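Aryl acylamidase from bacterium CSBL00001 probably hydrolyses the amide bond of aryl acylamides, releasing the aryl amine and the carboxylic acid. One contact in two of its structures: PDB 4YJI (chain A, 1.73 Å), residues 161-166 and 185-190, and PDB 4YJ6 (chain B, 1.70 Å), residues 161-166 and 185-190. One frame, after least-squares fit of the local backbone (RMSD 0.11 Å); residues are numbered along the deposited sequences.

Structure 1 (4YJI); sequences GGSSGG and GGAIRI. Engineered in segment 185-190: Ala187 (natural residue Ser). With TYL (N-(4-hydroxyphenyl)acetamide (tylenol)), chain C.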
loop_
_atom_site.group_PDB
_atom_site.type_symbol
_atom_site.label_atom_id
_atom_site.label_comp_id
_atom_site.label_asym_id
_atom_site.label_seq_id
_atom_site.Cartn_x
_atom_site.Cartn_y
_atom_site.Cartn_z
ATOM N N GLY A 161 -4.475 -5.570 8.021
ATOM C CA GLY A 161 -3.658 -5.996 6.899
ATOM C C GLY A 161 -2.347 -5.237 6.938
ATOM O O GLY A 161 -2.160 -4.370 7.787
ATOM N N GLY A 162 -1.441 -5.550 6.024
ATOM C CA GLY A 162 -0.122 -4.930 6.031
ATOM C C GLY A 162 0.598 -5.137 4.715
ATOM O O GLY A 162 0.090 -5.841 3.838
ATOM N N SER A 163 1.787 -4.552 4.570
ATOM C CA SER A 163 2.462 -3.880 5.672
ATOM C C SER A 163 2.044 -2.419 5.920
ATOM O O SER A 163 2.410 -1.850 6.944
ATOM C CB SER A 163 3.979 -3.949 5.460
ATOM O OG SER A 163 4.361 -3.466 4.195
ATOM N N SER A 164 1.262 -1.822 5.019
ATOM C CA SER A 164 0.789 -0.441 5.217
ATOM C C SER A 164 -0.523 -0.378 6.008
ATOM O O SER A 164 -1.448 0.336 5.612
ATOM C CB SER A 164 0.572 0.277 3.874
ATOM O OG SER A 164 1.654 0.095 2.979
ATOM N N GLY A 165 -0.603 -1.106 7.117
ATOM C CA GLY A 165 -1.855 -1.242 7.846
ATOM C C GLY A 165 -2.307 0.028 8.548
ATOM O O GLY A 165 -3.503 0.348 8.551
ATOM N N GLY A 166 -1.361 0.741 9.149
ATOM C CA GLY A 166 -1.667 2.018 9.777
ATOM C C GLY A 166 -2.216 3.023 8.777
ATOM O O GLY A 166 -3.163 3.750 9.078
ATOM N N GLY A 185 5.430 -6.649 -1.849
ATOM C CA GLY A 185 4.713 -7.898 -2.080
ATOM C C GLY A 185 3.213 -7.664 -2.070
ATOM O O GLY A 185 2.423 -8.613 -2.089
ATOM N N GLY A 186 2.814 -6.391 -2.049
ATOM C CA GLY A 186 1.407 -6.038 -2.063
ATOM C C GLY A 186 0.972 -5.029 -1.009
ATOM O O GLY A 186 -0.219 -4.781 -0.851
ATOM N N ALA A 187 1.922 -4.413 -0.309
ATOM C CA ALA A 187 1.567 -3.677 0.905
ATOM C C ALA A 187 0.720 -2.405 0.718
ATOM O O ALA A 187 0.202 -1.885 1.693
ATOM C CB ALA A 187 2.809 -3.336 1.669
ATOM N N ILE A 188 0.570 -1.903 -0.504
ATOM C CA ILE A 188 -0.381 -0.815 -0.748
ATOM C C ILE A 188 -1.789 -1.404 -0.874
ATOM O O ILE A 188 -2.791 -0.794 -0.477
ATOM C CB ILE A 188 -0.023 -0.023 -2.032
ATOM C CG1 ILE A 188 1.209 0.858 -1.804
ATOM C CG2 ILE A 188 -1.181 0.828 -2.506
ATOM C CD1 ILE A 188 1.881 1.290 -3.115
ATOM N N ARG A 189 -1.845 -2.610 -1.424
ATOM C CA ARG A 189 -3.094 -3.199 -1.894
ATOM C C ARG A 189 -3.714 -4.149 -0.877
ATOM O O ARG A 189 -4.939 -4.224 -0.772
ATOM C CB ARG A 189 -2.846 -3.942 -3.221
ATOM C CG ARG A 189 -2.352 -2.998 -4.342
ATOM C CD ARG A 189 -1.675 -3.743 -5.483
ATOM N NE ARG A 189 -0.308 -4.148 -5.145
ATOM C CZ ARG A 189 0.314 -5.177 -5.708
ATOM N NH1 ARG A 189 -0.324 -5.914 -6.614
ATOM N NH2 ARG A 189 1.554 -5.482 -5.350
ATOM N N ILE A 190 -2.869 -4.878 -0.158
ATOM C CA ILE A 190 -3.331 -5.839 0.865
ATOM C C ILE A 190 -4.186 -5.172 1.949
ATOM O O ILE A 190 -5.337 -5.577 2.158
ATOM C CB ILE A 190 -2.138 -6.590 1.530
ATOM C CG1 ILE A 190 -1.380 -7.455 0.506
ATOM C CG2 ILE A 190 -2.616 -7.441 2.726
ATOM C CD1 ILE A 190 0.072 -7.702 0.913
HETATM C C1 TYL C . 7.131 -4.878 1.987
HETATM C C2 TYL C . 6.892 -3.535 1.713
HETATM C C3 TYL C . 7.964 -2.697 1.436
HETATM C C4 TYL C . 9.256 -3.207 1.445
HETATM C C5 TYL C . 9.491 -4.545 1.729
HETATM C C6 TYL C . 8.425 -5.387 2.008
HETATM N N TYL C . 6.064 -5.748 2.281
HETATM C C TYL C . 4.951 -5.909 1.470
HETATM C CM TYL C . 3.903 -6.886 1.956
HETATM O O4 TYL C . 10.348 -2.361 1.166
HETATM O O TYL C . 4.829 -5.297 0.420
#
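Ser164 and Ser163 meet Ala187 at the buried centre of the amidase fold, where the turn leading into helix 165-172 packs on the loop between strand 178-183 and helix 190-194. Ser164 OG, anti to its own carbonyl carbon (chi1 -47°), gives a 2.8 Å hydrogen bond to Ala187 O from above the carbonyl plane. Lys84 bonds to both serine hydroxyls. Ser163 N, after a cis peptide bond, is buried without a partner. Bound N-(4-hydroxyphenyl)acetamide (TYL) accepts at O from Gly185 N (2.7 Å) and is also hydrogen-bonded to Gly184 N, consistent with an oxyanion hole; Ser163 OG lies 3.4 Å from TYL N. In the packing, engineered Ala187 turns CB to Ser163 OG, 3.0 Å away, and Ile190 CG2 lies 3.3 Å from Gly162 O. Ser163, Lys84 and position 187 are consistent with the family's Ser-cisSer-Lys triad; the alanine lacks the hydroxyl that is probably the nucleophile.

Comparison
One bond across the segments exists in structure 2 alone: Ser163(B) N donates to Ser187(B) OG at 2.8 Å. Engineered Ala187(A) has no polar atom to accept it, and the buried Ser163(A) N has no partner in the model, probably because the hydroxyl is absent. The neighbouring bond is kept, 2.8 Å from Ser164(A) OG to Ala187(A) O and 2.7 Å from Ser164(B) OG to Ser187(B) O. The bound groups differ as well: TYL touches Ser163(A), Gly185(A), Gly186(A) and Ala187(A), and a phosphate ion the corresponding residues of structure 2. The methyl carbon CM of TYL stands 2.2 Å apart from the place of Ser187(B) OG after superposition, too close for a non-bonded pair, so that hydroxyl and the acetyl group as bound could probably not coexist. Absence of the hydroxyl would probably prevent acyl transfer to this residue, if it is the nucleophile as the family suggests.

In the packing, the CB atoms of Ala187(A) and Ser187(B) coincide within the error, and both keep their touch on OG of Ser163(A) or Ser163(B). The side chains of Ser163(A), Ser164(A) and Ile190(A) and their counterparts keep their places. Ser187(B) OG adds a contact of 3.9 Å with Ile190(B) CD1; Ala187(A) CB comes no closer than 5.2 Å to Ile190(A) CD1.

Structure 2 (4YJ6); sequences GGSSGG and GGSIRI. With PO4 (phosphate ion), chain D.
Across the contact, Ser164 and Ser163 both bond to Ser187. Ser164 OG, anti to its own carbonyl carbon (chi1 -49°), gives a 2.7 Å hydrogen bond to Ser187 O from above the carbonyl plane. Lys84 bonds to both hydroxyls of the 163-164 pair. Ser163 N, after a cis peptide bond, donates almost straight (175°) to Ser187 OG at 2.8 Å. The bound phosphate accepts at O3 from Gly185 N (2.9 Å) and is also hydrogen-bonded to Gly184 N, consistent with an oxyanion hole; Ser187 OG reaches the same O3 at 2.6 Å, and Ser163 OG donates to phosphate O4 at 2.6 Å. In the packing, Ser187 turns CB to Ser163 OG, 3.1 Å away, and Ile190 CG2 lies 3.1 Å from Gly162 O. Ser187, Ser163 and Lys84 are consistent with the family's Ser-cisSer-Lys triad, with Ser187 probably the nucleophile.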
loop_
_atom_site.group_PDB
_atom_site.type_symbol
_atom_site.label_atom_id
_atom_site.label_comp_id
_atom_site.label_asym_id
_atom_site.label_seq_id
_atom_site.Cartn_x
_atom_site.Cartn_y
_atom_site.Cartn_z
ATOM N N GLY B 161 -4.501 -5.574 8.163
ATOM C CA GLY B 161 -3.645 -6.040 7.076
ATOM C C GLY B 161 -2.370 -5.218 7.068
ATOM O O GLY B 161 -2.196 -4.327 7.897
ATOM N N GLY B 162 -1.479 -5.492 6.122
ATOM C CA GLY B 162 -0.155 -4.881 6.127
ATOM C C GLY B 162 0.537 -5.146 4.786
ATOM O O GLY B 162 -0.028 -5.806 3.904
ATOM N N SER B 163 1.753 -4.625 4.614
ATOM C CA SER B 163 2.464 -3.924 5.688
ATOM C C SER B 163 2.048 -2.469 5.929
ATOM O O SER B 163 2.480 -1.885 6.924
ATOM C CB SER B 163 3.978 -4.005 5.425
ATOM O OG SER B 163 4.323 -3.347 4.208
ATOM N N SER B 164 1.244 -1.870 5.042
ATOM C CA SER B 164 0.792 -0.486 5.260
ATOM C C SER B 164 -0.519 -0.446 6.046
ATOM O O SER B 164 -1.449 0.258 5.653
ATOM C CB SER B 164 0.515 0.239 3.939
ATOM O OG SER B 164 1.592 0.076 3.029
ATOM N N GLY B 165 -0.581 -1.136 7.174
ATOM C CA GLY B 165 -1.846 -1.270 7.888
ATOM C C GLY B 165 -2.294 0.026 8.539
ATOM O O GLY B 165 -3.464 0.373 8.489
ATOM N N GLY B 166 -1.367 0.755 9.146
ATOM C CA GLY B 166 -1.741 2.028 9.739
ATOM C C GLY B 166 -2.298 3.018 8.718
ATOM O O GLY B 166 -3.246 3.768 8.999
ATOM N N GLY B 185 5.465 -6.659 -1.804
ATOM C CA GLY B 185 4.745 -7.924 -2.056
ATOM C C GLY B 185 3.249 -7.683 -2.076
ATOM O O GLY B 185 2.458 -8.609 -2.043
ATOM N N GLY B 186 2.849 -6.414 -2.149
ATOM C CA GLY B 186 1.442 -6.109 -2.196
ATOM C C GLY B 186 0.974 -5.041 -1.220
ATOM O O GLY B 186 -0.213 -4.759 -1.163
ATOM N N SER B 187 1.884 -4.403 -0.496
ATOM C CA SER B 187 1.450 -3.731 0.725
ATOM C C SER B 187 0.742 -2.382 0.631
ATOM O O SER B 187 0.325 -1.857 1.650
ATOM C CB SER B 187 2.623 -3.662 1.687
ATOM O OG SER B 187 2.887 -4.996 2.136
ATOM N N ILE B 188 0.577 -1.819 -0.566
ATOM C CA ILE B 188 -0.388 -0.735 -0.752
ATOM C C ILE B 188 -1.791 -1.342 -0.850
ATOM O O ILE B 188 -2.794 -0.734 -0.451
ATOM C CB ILE B 188 -0.072 0.014 -2.064
ATOM C CG1 ILE B 188 1.174 0.892 -1.859
ATOM C CG2 ILE B 188 -1.251 0.898 -2.526
ATOM C CD1 ILE B 188 1.824 1.249 -3.199
ATOM N N ARG B 189 -1.847 -2.549 -1.406
ATOM C CA ARG B 189 -3.086 -3.155 -1.858
ATOM C C ARG B 189 -3.686 -4.109 -0.822
ATOM O O ARG B 189 -4.913 -4.208 -0.701
ATOM C CB ARG B 189 -2.805 -3.934 -3.179
ATOM C CG ARG B 189 -2.359 -2.968 -4.306
ATOM C CD ARG B 189 -1.724 -3.709 -5.495
ATOM N NE ARG B 189 -0.365 -4.133 -5.160
ATOM C CZ ARG B 189 0.254 -5.157 -5.773
ATOM N NH1 ARG B 189 -0.395 -5.906 -6.679
ATOM N NH2 ARG B 189 1.497 -5.449 -5.458
ATOM N N ILE B 190 -2.826 -4.838 -0.123
ATOM C CA ILE B 190 -3.261 -5.838 0.876
ATOM C C ILE B 190 -4.149 -5.202 1.962
ATOM O O ILE B 190 -5.295 -5.616 2.146
ATOM C CB ILE B 190 -2.044 -6.503 1.529
ATOM C CG1 ILE B 190 -1.278 -7.350 0.500
ATOM C CG2 ILE B 190 -2.463 -7.398 2.699
ATOM C CD1 ILE B 190 0.183 -7.578 0.911
HETATM P P PO4 D . 6.074 -5.332 1.617
HETATM O O1 PO4 D . 5.804 -6.628 2.405
HETATM O O2 PO4 D . 7.408 -5.567 0.950
HETATM O O3 PO4 D . 4.984 -5.179 0.614
HETATM O O4 PO4 D . 6.180 -4.124 2.516
#